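Local coordinates for isomaltodextranase (Arthrobacter globiformis, PDB 5AWO), which hydrolyses alpha-1,6-glucosidic linkages in polysaccharides, releasing successive isomaltose units from the non-reducing ends of the chains, at residues Cys297-Trp302 with Asn334-Ala339; Thr17-Leu22 with Thr543-Ala548. One frame throughout, in Å; residues are numbered along the deposited sequence.

Contact 1 of 2, residues Cys297-Trp302 with Asn334-Ala339; sequences CGFTGW and NLMVAA
Ala339 CB sits over the middle of the Phe299 ring, 3.5 Å from its centroid and only 12° off the ring normal, which makes a CH-pi contact with one face. A methyl group suits this place, being small enough to let the flat ring face come close; Phe299 CA and Ala339 CA are 6.6 Å apart. The axes of 297-302 and 334-339 come no closer than 11.0 Å. Phe299 CB points toward 334-339, and with CG anti to the carbonyl carbon (chi1 -79°) the ring spans the distance.

Both helices, 295-302 and 326-339, belong to the TIM barrel of this family 27 glycoside hydrolase, and these segments run nearly parallel, at 11°. Trp396 of the strand 395-399 touches Phe299 and Ala339 as well, and Leu313 of barrel strand 312-314 packs on Phe299.

A second kind of contact is Met-aromatic: Met336 SD lies in the ring plane at the edge, 3.8 Å from Phe299 CZ. Met336 CB points away from 297-302, and the bend at chi2 turns the sulfur back.

Purely apolar is the approach of Leu335, whose branch point CG comes obliquely to within 3.8 Å of Phe299 CD2, with both methyls close behind.

Contact 2 of 2, residues Thr17-Leu22 with Thr543-Ala548; sequences TAAPPL and TMTVTA
Thr545 stands between Ala19 and Leu22, its CB directed at the N-terminal segment and both of its branches engaged there. The strand 542-549 that carries it belongs to the antiparallel beta-sheet of the carbohydrate-binding module, a beta-sandwich of the CBM35 type, and residues 17-18 add a short, weakly bonded strand at the border of that sheet. Strand 555-564 lies between the two in sheet order, so the segments meet through side chains, chiefly where 17-22 has passed into irregular chain.

The methyl of Ala19 points toward the strand and approaches the fork of Thr545, with CB 3.8 Å from Thr545 OG1 and 3.9 Å from Thr545 CG2. A small side chain fits where it meets this branched end; the backbone of Ala19 also bonds to Pro559. Leu22 reaches the threonine by its CD2 branch, 3.8 Å from Thr545 CB, and the two side chains run past each other in opposite directions. With chi2 -175° it is CD1 that continues the leucine chain, while CD2, the branch turned back, lies against the threonine.

Threonine serves two purposes at this position, because CG2 is anti to the backbone N while OG1 is anti to the carbonyl carbon (chi1 -59°). The methyl is thereby placed 3.9 Å from Pro20 O, and the hydroxyl is hydrogen-bonded to Asp597 OD2. Proline cannot donate a backbone N-H, and Pro20 takes part through its carbonyl: one water donates to Pro20 O at 2.6 Å and to Thr545 OG1 at 2.7 Å.

Overall arrangement
From the N terminus, the chain lays residues 17-22 against the carbohydrate-binding module before it enters the catalytic barrel. Contact 2 closes with residues 543-548, after a loop of 520 residues that holds all eight barrel strands and the following beta-sandwich. Nested inside it is the much shorter loop of contact 1, in which 31 residues, including barrel strand 312-314, separate 297-302 from 334-339. The two contacts do not touch: their centres are 32 Å apart and their nearest atoms about 19 Å. Contact 1 joins neighbouring helices of the barrel near the chain's centre, whereas contact 2 ties the N-terminal segment to the C-terminal module, more than 500 residues further along the chain.

Contact 1 of 2, residues Cys297-Trp302 with Asn334-Ala339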
loop_
_atom_site.group_PDB
_atom_site.type_symbol
_atom_site.label_atom_id
_atom_site.label_comp_id
_atom_site.label_asym_id
_atom_site.label_seq_id
_atom_site.Cartn_x
_atom_site.Cartn_y
_atom_site.Cartn_z
ATOM N N CYS A 297 14.677 -0.849 -1.942
ATOM C CA CYS A 297 14.608 -0.106 -3.196
ATOM C C CYS A 297 13.170 -0.013 -3.701
ATOM O O CYS A 297 12.775 1.031 -4.240
ATOM C CB CYS A 297 15.456 -0.755 -4.272
ATOM S SG CYS A 297 17.242 -0.615 -3.962
ATOM N N GLY A 298 12.384 -1.078 -3.579
ATOM C CA GLY A 298 11.023 -1.027 -4.076
ATOM C C GLY A 298 10.115 -0.074 -3.312
ATOM O O GLY A 298 9.296 0.650 -3.913
ATOM N N PHE A 299 10.188 -0.075 -1.985
ATOM C CA PHE A 299 9.412 0.870 -1.204
ATOM C C PHE A 299 9.850 2.280 -1.580
ATOM O O PHE A 299 9.004 3.174 -1.773
ATOM C CB PHE A 299 9.643 0.685 0.298
ATOM C CG PHE A 299 8.894 -0.473 0.939
ATOM C CD1 PHE A 299 7.538 -0.703 0.715
ATOM C CD2 PHE A 299 9.552 -1.297 1.850
ATOM C CE1 PHE A 299 6.863 -1.718 1.377
ATOM C CE2 PHE A 299 8.886 -2.313 2.500
ATOM C CZ PHE A 299 7.537 -2.521 2.266
ATOM N N THR A 300 11.168 2.511 -1.645
ATOM C CA THR A 300 11.681 3.847 -1.984
ATOM C C THR A 300 11.201 4.282 -3.375
ATOM O O THR A 300 10.727 5.408 -3.578
ATOM C CB THR A 300 13.198 3.869 -1.885
ATOM O OG1 THR A 300 13.589 3.576 -0.536
ATOM C CG2 THR A 300 13.782 5.213 -2.283
ATOM N N GLY A 301 11.312 3.382 -4.328
ATOM C CA GLY A 301 10.996 3.654 -5.736
ATOM C C GLY A 301 9.539 3.854 -6.069
ATOM O O GLY A 301 9.234 4.600 -7.004
ATOM N N TRP A 302 8.642 3.223 -5.298
ATOM C CA TRP A 302 7.201 3.342 -5.525
ATOM C C TRP A 302 6.559 4.293 -4.524
ATOM O O TRP A 302 5.340 4.468 -4.557
ATOM C CB TRP A 302 6.546 1.945 -5.485
ATOM C CG TRP A 302 6.715 1.209 -6.770
ATOM C CD1 TRP A 302 7.412 0.065 -7.002
ATOM C CD2 TRP A 302 6.145 1.595 -8.030
ATOM N NE1 TRP A 302 7.303 -0.290 -8.316
ATOM C CE2 TRP A 302 6.530 0.636 -8.974
ATOM C CE3 TRP A 302 5.322 2.665 -8.442
ATOM C CZ2 TRP A 302 6.163 0.723 -10.318
ATOM C CZ3 TRP A 302 4.939 2.733 -9.744
ATOM C CH2 TRP A 302 5.350 1.777 -10.685
ATOM N N ASN A 334 11.066 -2.843 11.101
ATOM C CA ASN A 334 11.066 -1.388 11.037
ATOM C C ASN A 334 10.847 -0.864 9.610
ATOM O O ASN A 334 10.174 0.168 9.401
ATOM C CB ASN A 334 12.384 -0.825 11.582
ATOM C CG ASN A 334 12.515 -0.920 13.088
ATOM O OD1 ASN A 334 11.526 -1.096 13.811
ATOM N ND2 ASN A 334 13.757 -0.816 13.578
ATOM N N LEU A 335 11.383 -1.554 8.612
ATOM C CA LEU A 335 11.170 -1.135 7.233
ATOM C C LEU A 335 9.710 -1.276 6.830
ATOM O O LEU A 335 9.140 -0.377 6.202
ATOM C CB LEU A 335 12.056 -1.956 6.274
ATOM C CG LEU A 335 11.911 -1.606 4.786
ATOM C CD1 LEU A 335 12.276 -0.164 4.461
ATOM C CD2 LEU A 335 12.766 -2.569 3.921
ATOM N N MET A 336 9.099 -2.404 7.165
ATOM C CA MET A 336 7.691 -2.622 6.802
ATOM C C MET A 336 6.817 -1.554 7.456
ATOM O O MET A 336 5.926 -0.975 6.814
ATOM C CB MET A 336 7.200 -4.027 7.211
ATOM C CG MET A 336 7.997 -5.199 6.636
ATOM S SD MET A 336 8.040 -5.209 4.833
ATOM C CE MET A 336 9.020 -6.689 4.612
ATOM N N VAL A 337 7.073 -1.296 8.731
ATOM C CA VAL A 337 6.281 -0.297 9.445
ATOM C C VAL A 337 6.529 1.110 8.881
ATOM O O VAL A 337 5.582 1.893 8.635
ATOM C CB VAL A 337 6.544 -0.347 10.968
ATOM C CG1 VAL A 337 5.919 0.844 11.690
ATOM C CG2 VAL A 337 6.057 -1.657 11.515
ATOM N N ALA A 338 7.785 1.472 8.650
ATOM C CA ALA A 338 8.110 2.790 8.105
ATOM C C ALA A 338 7.357 3.054 6.809
ATOM O O ALA A 338 6.890 4.179 6.553
ATOM C CB ALA A 338 9.605 2.934 7.890
ATOM N N ALA A 339 7.235 2.031 5.966
ATOM C CA ALA A 339 6.657 2.205 4.658
ATOM C C ALA A 339 5.128 2.064 4.630
ATOM O O ALA A 339 4.498 2.285 3.578
ATOM C CB ALA A 339 7.289 1.211 3.696
#

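Contact 2 of 2, residues Thr17-Leu22 with Thr543-Ala548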
loop_
_atom_site.group_PDB
_atom_site.type_symbol
_atom_site.label_atom_id
_atom_site.label_comp_id
_atom_site.label_asym_id
_atom_site.label_seq_id
_atom_site.Cartn_x
_atom_site.Cartn_y
_atom_site.Cartn_z
ATOM N N THR A 17 -15.850 29.679 -3.465
ATOM C CA THR A 17 -16.994 29.379 -4.317
ATOM C C THR A 17 -17.099 27.869 -4.488
ATOM O O THR A 17 -16.107 27.152 -4.315
ATOM C CB THR A 17 -16.850 30.035 -5.702
ATOM O OG1 THR A 17 -15.578 29.705 -6.273
ATOM C CG2 THR A 17 -16.953 31.562 -5.594
ATOM N N ALA A 18 -18.295 27.389 -4.816
ATOM C CA ALA A 18 -18.527 25.968 -5.026
ATOM C C ALA A 18 -17.698 25.487 -6.213
ATOM O O ALA A 18 -17.512 26.208 -7.190
ATOM C CB ALA A 18 -20.011 25.688 -5.252
ATOM N N ALA A 19 -17.184 24.261 -6.108
ATOM C CA ALA A 19 -16.373 23.676 -7.167
ATOM C C ALA A 19 -16.882 22.277 -7.471
ATOM O O ALA A 19 -17.426 21.616 -6.594
ATOM C CB ALA A 19 -14.911 23.622 -6.741
ATOM N N PRO A 20 -16.698 21.813 -8.710
ATOM C CA PRO A 20 -16.998 20.416 -8.986
ATOM C C PRO A 20 -15.954 19.475 -8.356
ATOM O O PRO A 20 -14.871 19.933 -7.987
ATOM C CB PRO A 20 -16.952 20.320 -10.508
ATOM C CG PRO A 20 -16.236 21.533 -10.984
ATOM C CD PRO A 20 -16.078 22.500 -9.853
ATOM N N PRO A 21 -16.294 18.184 -8.225
ATOM C CA PRO A 21 -15.301 17.236 -7.688
ATOM C C PRO A 21 -14.085 17.112 -8.595
ATOM O O PRO A 21 -14.177 17.261 -9.811
ATOM C CB PRO A 21 -16.086 15.925 -7.603
ATOM C CG PRO A 21 -17.146 16.043 -8.641
ATOM C CD PRO A 21 -17.535 17.498 -8.627
ATOM N N LEU A 22 -12.928 16.843 -7.987
ATOM C CA LEU A 22 -11.727 16.496 -8.740
ATOM C C LEU A 22 -11.922 15.128 -9.406
ATOM O O LEU A 22 -12.615 14.270 -8.861
ATOM C CB LEU A 22 -10.537 16.404 -7.779
ATOM C CG LEU A 22 -10.073 17.687 -7.098
ATOM C CD1 LEU A 22 -8.821 17.397 -6.289
ATOM C CD2 LEU A 22 -9.801 18.796 -8.101
ATOM N N THR A 543 -6.349 29.186 -8.349
ATOM C CA THR A 543 -7.281 28.552 -7.431
ATOM C C THR A 543 -6.977 27.057 -7.339
ATOM O O THR A 543 -6.434 26.480 -8.266
ATOM C CB THR A 543 -8.770 28.789 -7.789
ATOM O OG1 THR A 543 -9.155 28.036 -8.946
ATOM C CG2 THR A 543 -9.028 30.286 -8.036
ATOM N N MET A 544 -7.334 26.479 -6.206
ATOM C CA MET A 544 -7.333 25.018 -6.024
ATOM C C MET A 544 -8.640 24.594 -5.411
ATOM O O MET A 544 -9.257 25.355 -4.660
ATOM C CB MET A 544 -6.186 24.579 -5.093
ATOM C CG MET A 544 -4.820 24.920 -5.620
ATOM S SD MET A 544 -4.263 23.919 -7.012
ATOM C CE MET A 544 -3.395 25.086 -8.050
ATOM N N THR A 545 -9.058 23.370 -5.719
ATOM C CA THR A 545 -10.244 22.795 -5.120
ATOM C C THR A 545 -9.865 22.055 -3.838
ATOM O O THR A 545 -8.932 21.239 -3.853
ATOM C CB THR A 545 -10.939 21.844 -6.114
ATOM O OG1 THR A 545 -11.296 22.574 -7.307
ATOM C CG2 THR A 545 -12.159 21.211 -5.489
ATOM N N VAL A 546 -10.564 22.353 -2.742
ATOM C CA VAL A 546 -10.272 21.785 -1.419
ATOM C C VAL A 546 -11.504 21.080 -0.882
ATOM O O VAL A 546 -12.605 21.646 -0.878
ATOM C CB VAL A 546 -9.803 22.845 -0.401
ATOM C CG1 VAL A 546 -9.582 22.223 0.982
ATOM C CG2 VAL A 546 -8.533 23.534 -0.883
ATOM N N THR A 547 -11.323 19.830 -0.452
ATOM C CA THR A 547 -12.365 19.093 0.226
ATOM C C THR A 547 -11.884 18.546 1.567
ATOM O O THR A 547 -10.669 18.415 1.817
ATOM C CB THR A 547 -12.899 17.903 -0.603
ATOM O OG1 THR A 547 -11.837 16.967 -0.908
ATOM C CG2 THR A 547 -13.536 18.359 -1.886
ATOM N N ALA A 548 -12.854 18.264 2.429
ATOM C CA ALA A 548 -12.674 17.376 3.574
ATOM C C ALA A 548 -13.699 16.253 3.500
ATOM O O ALA A 548 -14.863 16.477 3.127
ATOM C CB ALA A 548 -12.791 18.141 4.885
HETATM O O HOH W 1 -12.946 21.348 -9.008
#